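Local structure of BfpC (Escherichia coli, 3VHJ) at residues V72-A77 with L95-G100. The protein is essential for biogenesis of the type IV bundle-forming pilus, this N-terminal cytoplasmic domain of the membrane protein probably serving to recruit partners such as BfpD. The protein carries 1 engineered substitution. Sequence-based numbering, arbitrary orientation.
Sequences VTLLSA and LWLVIG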
ATOM      1  N   VAL A  72       0.473  -1.269 -11.772  1.00 17.47           N
ATOM      2  CA  VAL A  72      -0.265  -2.127 -10.855  1.00 18.28           C
ATOM      3  C   VAL A  72       0.082  -1.673  -9.444  1.00 17.86           C
ATOM      4  O   VAL A  72       1.260  -1.526  -9.115  1.00 17.32           O
ATOM      5  CB  VAL A  72       0.158  -3.605 -10.992  1.00 20.41           C
ATOM      6  CG1 VAL A  72      -0.619  -4.464  -9.997  1.00 19.81           C
ATOM      7  CG2 VAL A  72      -0.069  -4.082 -12.425  1.00 22.68           C
ATOM      8  N   THR A  73      -0.931  -1.438  -8.615  1.00 17.47           N
ATOM      9  CA  THR A  73      -0.673  -1.018  -7.245  1.00 18.22           C
ATOM     10  C   THR A  73      -0.299  -2.265  -6.448  1.00 19.17           C
ATOM     11  O   THR A  73      -0.957  -3.311  -6.543  1.00 18.65           O
ATOM     12  CB  THR A  73      -1.903  -0.336  -6.611  1.00 19.98           C
ATOM     13  OG1 THR A  73      -2.936  -1.302  -6.392  1.00 20.03           O
ATOM     14  CG2 THR A  73      -2.429   0.765  -7.536  1.00 19.08           C
ATOM     15  N   LEU A  74       0.776  -2.153  -5.679  1.00 16.89           N
ATOM     16  CA  LEU A  74       1.266  -3.269  -4.889  1.00 18.42           C
ATOM     17  C   LEU A  74       0.222  -3.844  -3.941  1.00 19.07           C
ATOM     18  O   LEU A  74      -0.028  -5.047  -3.945  1.00 18.39           O
ATOM     19  CB  LEU A  74       2.498  -2.847  -4.082  1.00 17.29           C
ATOM     20  CG  LEU A  74       3.030  -3.931  -3.141  1.00 17.69           C
ATOM     21  CD1 LEU A  74       3.471  -5.137  -3.962  1.00 18.03           C
ATOM     22  CD2 LEU A  74       4.181  -3.387  -2.313  1.00 17.01           C
ATOM     23  N   LEU A  75      -0.396  -2.986  -3.137  1.00 18.66           N
ATOM     24  CA  LEU A  75      -1.375  -3.467  -2.177  1.00 18.23           C
ATOM     25  C   LEU A  75      -2.538  -4.234  -2.788  1.00 19.20           C
ATOM     26  O   LEU A  75      -3.070  -5.145  -2.158  1.00 19.68           O
ATOM     27  CB  LEU A  75      -1.883  -2.312  -1.308  1.00 17.29           C
ATOM     28  CG  LEU A  75      -1.050  -2.043  -0.041  1.00 18.00           C
ATOM     29  CD1 LEU A  75      -1.234  -3.203   0.947  1.00 16.46           C
ATOM     30  CD2 LEU A  75       0.431  -1.888  -0.400  1.00 17.30           C
ATOM     31  N   SER A  76      -2.933  -3.887  -4.008  1.00 19.56           N
ATOM     32  CA  SER A  76      -4.038  -4.600  -4.649  1.00 21.00           C
ATOM     33  C   SER A  76      -3.588  -5.994  -5.074  1.00 22.57           C
ATOM     34  O   SER A  76      -4.401  -6.918  -5.169  1.00 24.84           O
ATOM     35  CB  SER A  76      -4.534  -3.848  -5.886  1.00 17.17           C
ATOM     36  OG  SER A  76      -3.604  -3.931  -6.957  1.00 19.47           O
ATOM     37  N   ALA A  77      -2.290  -6.133  -5.322  1.00 21.52           N
ATOM     38  CA  ALA A  77      -1.709  -7.396  -5.764  1.00 22.82           C
ATOM     39  C   ALA A  77      -1.401  -8.376  -4.641  1.00 22.70           C
ATOM     40  O   ALA A  77      -1.153  -9.553  -4.903  1.00 23.69           O
ATOM     41  CB  ALA A  77      -0.437  -7.128  -6.577  1.00 20.56           C
ATOM     42  N   LEU A  95      14.515   0.931  -2.235  1.00 25.22           N
ATOM     43  CA  LEU A  95      13.355   1.548  -1.613  1.00 23.14           C
ATOM     44  C   LEU A  95      12.856   0.673  -0.469  1.00 21.77           C
ATOM     45  O   LEU A  95      12.932  -0.551  -0.541  1.00 21.76           O
ATOM     46  CB  LEU A  95      12.255   1.724  -2.666  1.00 23.63           C
ATOM     47  CG  LEU A  95      11.015   2.559  -2.358  1.00 25.51           C
ATOM     48  CD1 LEU A  95      11.399   4.030  -2.199  1.00 25.31           C
ATOM     49  CD2 LEU A  95      10.020   2.393  -3.507  1.00 26.95           C
ATOM     50  N   TRP A  96      12.355   1.308   0.584  1.00 19.87           N
ATOM     51  CA  TRP A  96      11.815   0.586   1.724  1.00 20.14           C
ATOM     52  C   TRP A  96      10.316   0.790   1.772  1.00 18.76           C
ATOM     53  O   TRP A  96       9.828   1.904   1.592  1.00 19.31           O
ATOM     54  CB  TRP A  96      12.457   1.063   3.024  1.00 21.13           C
ATOM     55  CG  TRP A  96      13.840   0.534   3.165  1.00 23.70           C
ATOM     56  CD1 TRP A  96      14.985   1.062   2.632  1.00 24.48           C
ATOM     57  CD2 TRP A  96      14.217  -0.687   3.802  1.00 25.06           C
ATOM     58  NE1 TRP A  96      16.051   0.236   2.897  1.00 26.72           N
ATOM     59  CE2 TRP A  96      15.608  -0.845   3.614  1.00 26.08           C
ATOM     60  CE3 TRP A  96      13.513  -1.668   4.516  1.00 25.02           C
ATOM     61  CZ2 TRP A  96      16.309  -1.945   4.112  1.00 27.38           C
ATOM     62  CZ3 TRP A  96      14.211  -2.761   5.013  1.00 27.64           C
ATOM     63  CH2 TRP A  96      15.597  -2.889   4.807  1.00 28.00           C
ATOM     64  N   LEU A  97       9.594  -0.294   2.026  1.00 16.63           N
ATOM     65  CA  LEU A  97       8.142  -0.259   2.072  1.00 18.12           C
ATOM     66  C   LEU A  97       7.588  -0.612   3.449  1.00 17.40           C
ATOM     67  O   LEU A  97       8.101  -1.503   4.118  1.00 17.37           O
ATOM     68  CB  LEU A  97       7.579  -1.255   1.055  1.00 16.67           C
ATOM     69  CG  LEU A  97       8.131  -1.182  -0.372  1.00 18.08           C
ATOM     70  CD1 LEU A  97       7.550  -2.334  -1.188  1.00 17.34           C
ATOM     71  CD2 LEU A  97       7.791   0.169  -0.999  1.00 17.06           C
ATOM     72  N   VAL A  98       6.552   0.106   3.871  1.00 16.80           N
ATOM     73  CA  VAL A  98       5.888  -0.180   5.138  1.00 16.29           C
ATOM     74  C   VAL A  98       4.416  -0.295   4.765  1.00 17.04           C
ATOM     75  O   VAL A  98       3.818   0.665   4.283  1.00 16.33           O
ATOM     76  CB  VAL A  98       6.071   0.944   6.172  1.00 16.64           C
ATOM     77  CG1 VAL A  98       5.313   0.589   7.460  1.00 17.12           C
ATOM     78  CG2 VAL A  98       7.557   1.121   6.476  1.00 18.77           C
ATOM     79  N   ILE A  99       3.844  -1.473   4.978  1.00 17.82           N
ATOM     80  CA  ILE A  99       2.458  -1.715   4.615  1.00 18.39           C
ATOM     81  C   ILE A  99       1.638  -2.286   5.761  1.00 17.28           C
ATOM     82  O   ILE A  99       2.185  -2.773   6.740  1.00 17.19           O
ATOM     83  CB  ILE A  99       2.378  -2.673   3.408  1.00 18.40           C
ATOM     84  CG1 ILE A  99       2.863  -4.063   3.798  1.00 21.05           C
ATOM     85  CG2 ILE A  99       3.257  -2.149   2.274  1.00 21.51           C
ATOM     86  CD1 ILE A  99       2.800  -5.066   2.666  1.00 22.11           C
ATOM     87  N   GLY A 100       0.318  -2.218   5.624  1.00 16.57           N
ATOM     88  CA  GLY A 100      -0.566  -2.730   6.655  1.00 16.58           C
ATOM     89  C   GLY A 100      -1.984  -2.872   6.134  1.00 16.78           C
ATOM     90  O   GLY A 100      -2.529  -1.935   5.552  1.00 16.90           O
TER
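Leu74 meets Leu97 methyl to methyl, the two side chains reaching toward each other tip to tip with Leu74 CD2 3.7 Å from Leu97 CD1. Leu74 gets there with CG turned opposite its own backbone N (chi1 176°), which carries the branch from the short helical turn 74-77 toward the strand. One residue on in 72-77 and two on in the strand, Leu75 and Ile99 pass at a slant, and Leu75 CD2 comes to 3.9 Å from Ile99 CG2. Ile99 carries CG1 between its backbone N and carbonyl carbon (chi1 67°), which leaves the branch methyl CG2 beside the N, and this is the atom that meets Leu75. The backbones stay well apart, with Leu75 CA and Ile99 CA separated by 8.0 Å. Within 72-77, Ser76 OG donates to Thr73 O over 2.7 Å, approaching at a C=O angle of 135° and tilted out of the carbonyl plane; this ties Ser76 in the helical turn back to the carbonyl of Thr73, three residues earlier. Ser76 OG also bonds to Lys159 N. Leu97 and Ile99 line one face of strand 96-101, where Ile99 also packs on Phe85 and Phe89; Val98, on the opposite face, packs against helix 116-127. The contact thus sets the helical turn after strand 72-73 against the mixed sheet in which strand 96-101 lies between 85-90 and 107-113, antiparallel to both; Leu75 also touches Val107 of the latter. All four touching residues are buried and apolar, so the pairing rests on van der Waals packing and hydrophobic burial, with little directional preference.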